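Local coordinates for aerobactin synthase IucA (Klebsiella pneumoniae subsp. pneumoniae, PDB 5JM8), which probably catalyses, as an NIS synthetase using ATP and magnesium, an early ligation step in the assembly of the siderophore aerobactin, at residues 472-475 with 476-479; 425-428 with 429-432. One frame throughout, in Å; residues are numbered along the deposited sequence.

Contact 1: residues 472-475 with 476-479; sequences VFTR and EQLL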
loop_
_atom_site.group_PDB
_atom_site.type_symbol
_atom_site.label_atom_id
_atom_site.label_comp_id
_atom_site.label_asym_id
_atom_site.label_seq_id
_atom_site.Cartn_x
_atom_site.Cartn_y
_atom_site.Cartn_z
ATOM N N VAL A 472 33.087 -29.680 -9.351
ATOM C CA VAL A 472 32.973 -30.260 -10.685
ATOM C C VAL A 472 32.383 -31.658 -10.564
ATOM O O VAL A 472 32.744 -32.417 -9.665
ATOM C CB VAL A 472 34.334 -30.340 -11.417
ATOM C CG1 VAL A 472 34.787 -28.955 -11.860
ATOM C CG2 VAL A 472 35.395 -31.005 -10.541
ATOM N N PHE A 473 31.471 -31.991 -11.474
ATOM C CA PHE A 473 30.781 -33.279 -11.443
ATOM C C PHE A 473 31.161 -34.171 -12.615
ATOM O O PHE A 473 31.332 -33.705 -13.741
ATOM C CB PHE A 473 29.262 -33.074 -11.445
ATOM C CG PHE A 473 28.648 -32.979 -10.072
ATOM C CD1 PHE A 473 29.429 -32.762 -8.945
ATOM C CD2 PHE A 473 27.281 -33.112 -9.912
ATOM C CE1 PHE A 473 28.854 -32.676 -7.687
ATOM C CE2 PHE A 473 26.701 -33.026 -8.660
ATOM C CZ PHE A 473 27.488 -32.811 -7.546
ATOM N N THR A 474 31.291 -35.461 -12.336
ATOM C CA THR A 474 31.436 -36.453 -13.386
ATOM C C THR A 474 30.066 -36.732 -13.984
ATOM O O THR A 474 29.045 -36.278 -13.467
ATOM C CB THR A 474 32.038 -37.766 -12.864
ATOM O OG1 THR A 474 31.133 -38.373 -11.933
ATOM C CG2 THR A 474 33.378 -37.515 -12.186
ATOM N N ARG A 475 30.057 -37.482 -15.077
ATOM C CA ARG A 475 28.819 -37.901 -15.713
ATOM C C ARG A 475 27.964 -38.712 -14.744
ATOM O O ARG A 475 26.785 -38.428 -14.560
ATOM C CB ARG A 475 29.130 -38.714 -16.967
ATOM C CG ARG A 475 27.919 -39.095 -17.788
ATOM C CD ARG A 475 28.343 -39.788 -19.074
ATOM N NE ARG A 475 27.205 -40.265 -19.858
ATOM C CZ ARG A 475 26.615 -41.444 -19.689
ATOM N NH1 ARG A 475 27.043 -42.284 -18.755
ATOM N NH2 ARG A 475 25.589 -41.784 -20.457
ATOM N N GLU A 476 28.571 -39.710 -14.111
ATOM C CA GLU A 476 27.844 -40.601 -13.212
ATOM C C GLU A 476 27.246 -39.857 -12.015
ATOM O O GLU A 476 26.149 -40.186 -11.560
ATOM C CB GLU A 476 28.767 -41.718 -12.721
ATOM C CG GLU A 476 29.424 -42.527 -13.836
ATOM C CD GLU A 476 28.436 -43.005 -14.892
ATOM O OE1 GLU A 476 27.281 -43.330 -14.540
ATOM O OE2 GLU A 476 28.819 -43.054 -16.082
ATOM N N GLN A 477 27.968 -38.860 -11.510
ATOM C CA GLN A 477 27.473 -38.029 -10.416
ATOM C C GLN A 477 26.211 -37.289 -10.833
ATOM O O GLN A 477 25.245 -37.211 -10.073
ATOM C CB GLN A 477 28.537 -37.024 -9.969
ATOM C CG GLN A 477 29.553 -37.582 -8.987
ATOM C CD GLN A 477 30.636 -36.582 -8.634
ATOM O OE1 GLN A 477 31.290 -36.022 -9.515
ATOM N NE2 GLN A 477 30.835 -36.355 -7.338
ATOM N N LEU A 478 26.230 -36.748 -12.046
ATOM C CA LEU A 478 25.099 -35.999 -12.572
ATOM C C LEU A 478 23.857 -36.877 -12.674
ATOM O O LEU A 478 22.770 -36.481 -12.253
ATOM C CB LEU A 478 25.440 -35.415 -13.944
ATOM C CG LEU A 478 24.285 -34.720 -14.667
ATOM C CD1 LEU A 478 23.907 -33.437 -13.945
ATOM C CD2 LEU A 478 24.647 -34.443 -16.111
ATOM N N LEU A 479 24.027 -38.067 -13.238
ATOM C CA LEU A 479 22.905 -38.968 -13.479
ATOM C C LEU A 479 22.321 -39.517 -12.182
ATOM O O LEU A 479 21.175 -39.963 -12.151
ATOM C CB LEU A 479 23.337 -40.126 -14.383
ATOM C CG LEU A 479 23.308 -39.857 -15.891
ATOM C CD1 LEU A 479 24.266 -38.747 -16.288
ATOM C CD2 LEU A 479 23.624 -41.132 -16.656
#
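Thr474 and Gln477 bond to each other in both directions and form a capping box. Thr474 is the N-cap of the helix that follows. Its OG1 accepts from Gln477 N at 3.2 Å, with OG1 set between its own backbone N and carbonyl carbon (chi1 65°). In return Thr474 N donates to Gln477 OE1 at 2.9 Å. This bond is nearly straight, 171° at the hydrogen, and meets a lone pair in the plane of the amide carbonyl. A second, weak bond from Thr474 OG1 reaches the same OE1. Two backbone bonds start the helix: Leu478 N to Thr474 O and Leu479 N to Arg475 O.

Charge pairing is looser. Arg475 stretches out, and its NH1 makes a salt bridge of 3.3 Å with Glu476 OE2; as a hydrogen bond it is weak. The carboxylate oxygen lies at the guanidinium edge, while the two planes are turned 61° apart. Glu476 bends at chi2, which brings its carboxylate round to the arginine.

Van der Waals contacts flank the cap. Gln477 CB sits over one face of the Phe473 ring, 4.0 Å from CG and toward the rim. On the arginine side, Leu479 CD2 lies over one guanidinium face, and Leu479 CD1 is 4.0 Å from Arg475 CG.

The loop after helix 458-462 here turns into helix 475-500. Phe473 bonds through its backbone to Phe453 of strand 451-453. Its ring and Leu478 touch Met454, while Arg475 and Leu479 pack on helix 528-535.

Contact 2: residues 425-428 with 429-432; sequences LAHQ and QNIL. With MG (magnesium ion), chain J; ATP (adenosine-5'-triphosphate), chain I.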
loop_
_atom_site.group_PDB
_atom_site.type_symbol
_atom_site.label_atom_id
_atom_site.label_comp_id
_atom_site.label_asym_id
_atom_site.label_seq_id
_atom_site.Cartn_x
_atom_site.Cartn_y
_atom_site.Cartn_z
ATOM N N LEU A 425 21.261 -28.167 -8.710
ATOM C CA LEU A 425 20.496 -29.229 -8.066
ATOM C C LEU A 425 19.278 -28.644 -7.370
ATOM O O LEU A 425 19.336 -28.264 -6.201
ATOM C CB LEU A 425 21.366 -29.990 -7.068
ATOM C CG LEU A 425 22.606 -30.651 -7.674
ATOM C CD1 LEU A 425 23.509 -31.201 -6.583
ATOM C CD2 LEU A 425 22.211 -31.752 -8.652
ATOM N N ALA A 426 18.173 -28.582 -8.100
ATOM C CA ALA A 426 16.988 -27.885 -7.634
ATOM C C ALA A 426 16.084 -28.760 -6.775
ATOM O O ALA A 426 15.301 -29.554 -7.295
ATOM C CB ALA A 426 16.217 -27.355 -8.818
ATOM N N HIS A 427 16.186 -28.597 -5.458
ATOM C CA HIS A 427 15.219 -29.187 -4.542
ATOM C C HIS A 427 13.834 -28.647 -4.831
ATOM O O HIS A 427 13.654 -27.726 -5.622
ATOM C CB HIS A 427 15.548 -28.878 -3.077
ATOM C CG HIS A 427 16.789 -29.532 -2.567
ATOM N ND1 HIS A 427 18.011 -28.895 -2.539
ATOM C CD2 HIS A 427 16.994 -30.759 -2.037
ATOM C CE1 HIS A 427 18.917 -29.706 -2.023
ATOM N NE2 HIS A 427 18.325 -30.843 -1.708
ATOM N N GLN A 428 12.855 -29.221 -4.153
ATOM C CA GLN A 428 11.537 -28.625 -4.062
ATOM C C GLN A 428 11.594 -27.373 -3.188
ATOM O O GLN A 428 10.661 -26.569 -3.160
ATOM C CB GLN A 428 10.565 -29.631 -3.478
ATOM C CG GLN A 428 9.141 -29.383 -3.827
ATOM C CD GLN A 428 8.219 -30.416 -3.222
ATOM O OE1 GLN A 428 7.011 -30.222 -3.190
ATOM N NE2 GLN A 428 8.784 -31.524 -2.743
ATOM N N GLN A 429 12.700 -27.232 -2.462
ATOM C CA GLN A 429 12.919 -26.104 -1.568
ATOM C C GLN A 429 13.851 -25.056 -2.189
ATOM O O GLN A 429 13.908 -23.920 -1.723
ATOM C CB GLN A 429 13.484 -26.603 -0.233
ATOM C CG GLN A 429 13.609 -25.532 0.847
ATOM C CD GLN A 429 15.010 -24.960 0.983
ATOM O OE1 GLN A 429 15.964 -25.451 0.380
ATOM N NE2 GLN A 429 15.137 -23.915 1.791
ATOM N N ASN A 430 14.577 -25.440 -3.238
ATOM C CA ASN A 430 15.433 -24.506 -3.968
ATOM C C ASN A 430 14.706 -23.883 -5.151
ATOM O O ASN A 430 15.227 -22.980 -5.800
ATOM C CB ASN A 430 16.695 -25.207 -4.463
ATOM C CG ASN A 430 17.617 -25.609 -3.337
ATOM O OD1 ASN A 430 17.465 -25.158 -2.202
ATOM N ND2 ASN A 430 18.591 -26.456 -3.645
ATOM N N ILE A 431 13.502 -24.376 -5.423
ATOM C CA ILE A 431 12.693 -23.877 -6.526
ATOM C C ILE A 431 11.656 -22.863 -6.056
ATOM O O ILE A 431 10.714 -23.214 -5.341
ATOM C CB ILE A 431 11.969 -25.030 -7.244
ATOM C CG1 ILE A 431 12.980 -25.896 -7.990
ATOM C CG2 ILE A 431 10.937 -24.489 -8.228
ATOM C CD1 ILE A 431 12.443 -27.252 -8.414
ATOM N N LEU A 432 11.833 -21.611 -6.471
ATOM C CA LEU A 432 10.822 -20.583 -6.264
ATOM C C LEU A 432 10.036 -20.412 -7.559
ATOM O O LEU A 432 10.592 -20.054 -8.598
ATOM C CB LEU A 432 11.457 -19.262 -5.832
ATOM C CG LEU A 432 12.376 -19.338 -4.610
ATOM C CD1 LEU A 432 13.067 -18.005 -4.360
ATOM C CD2 LEU A 432 11.599 -19.776 -3.377
HETATM MG MG MG J . 18.132 -25.294 -0.340
HETATM P PG ATP I . 18.962 -22.373 1.718
HETATM O O1G ATP I . 18.599 -21.233 2.635
HETATM O O2G ATP I . 17.944 -22.622 0.631
HETATM O O3G ATP I . 20.381 -22.321 1.205
HETATM P PB ATP I . 19.881 -24.925 2.768
HETATM O O1B ATP I . 19.869 -25.399 4.200
HETATM O O2B ATP I . 21.197 -24.574 2.110
HETATM O O3B ATP I . 18.832 -23.696 2.644
HETATM P PA ATP I . 19.414 -27.604 1.870
HETATM O O1A ATP I . 20.834 -27.823 2.328
HETATM O O2A ATP I . 18.968 -28.145 0.533
HETATM O O3A ATP I . 19.117 -26.021 1.863
HETATM O "O5'" ATP I . 18.382 -28.150 2.973
HETATM C "C5'" ATP I . 16.990 -28.000 2.711
HETATM C "C4'" ATP I . 16.189 -27.826 3.993
HETATM O "O4'" ATP I . 14.805 -27.745 3.643
HETATM C "C3'" ATP I . 16.347 -28.984 4.966
HETATM O "O3'" ATP I . 16.654 -28.477 6.271
HETATM C "C2'" ATP I . 15.015 -29.711 4.959
HETATM O "O2'" ATP I . 14.602 -30.080 6.273
HETATM C "C1'" ATP I . 14.037 -28.716 4.356
HETATM N N9 ATP I . 13.090 -29.369 3.425
HETATM C C8 ATP I . 11.756 -29.355 3.577
HETATM N N7 ATP I . 11.150 -30.034 2.571
HETATM C C5 ATP I . 12.116 -30.492 1.756
HETATM C C6 ATP I . 12.160 -31.281 0.508
HETATM N N6 ATP I . 11.005 -31.709 -0.053
HETATM N N1 ATP I . 13.373 -31.547 -0.028
HETATM C C2 ATP I . 14.516 -31.115 0.540
HETATM N N3 ATP I . 14.542 -30.392 1.675
HETATM C C4 ATP I . 13.398 -30.054 2.321
#
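His427 and Asn430 lie side by side across a tight turn, with magnesium at the Asn430 amide and ATP over the His427 ring. Gln429 comes first. Its chain bends at chi2 (-99°), and OE1 binds magnesium at 2.3 Å. NE2 makes a weak bond to ATP O2G and a hydrogen bond to Thr263 OG1, which would help fix the rotation of the amide.

Asn430 follows, and its amide serves two purposes. OD1 binds magnesium at 2.0 Å. ND2 donates to Leu425 O at 3.2 Å, with the acceptor nearly in the amide plane. This bond ties the metal ligand to the chain just before the turn. The amide stands almost perpendicular to the His427 ring, 87° between planes, and meets the ring at its edge. ATP O2A lies over a face of that ring, 3.0 Å from His427 CE1. Asn430 N also makes a weak bond to His427 O.

Ile431 begins the strand and faces back to the loop. Its CG1 packs on Ala426 CB at 3.6 Å.

Magnesium is also bound by ATP O3A, and Asp447 belongs to the same metal site. Gln428 NE2 approaches the adenine N6 at 3.5 Å. Neighbouring glutamine and asparagine oxygens on one loop thus hold the metal against the triphosphate, forming part of the nucleotide site of this NIS synthetase.

Contact 2 is buried near the middle of the chain, while contact 1 lies farther out and is partly exposed. Their centres are about 19 Å apart, yet they touch: Phe473 CE2 packs on Leu425 CD1 at 4.2 Å. Helix 475-500 joins them. Contact 1 holds its first turn, and later residues of the same helix, among them Tyr485 and Asn489, line the loop of contact 2. Both use side-chain amides, but differently. In contact 1 the amide completes a capping box at a helix start and the charged pair lies at the surface. In contact 2 amide oxygens bind magnesium beside the ATP phosphates, with apolar packing behind.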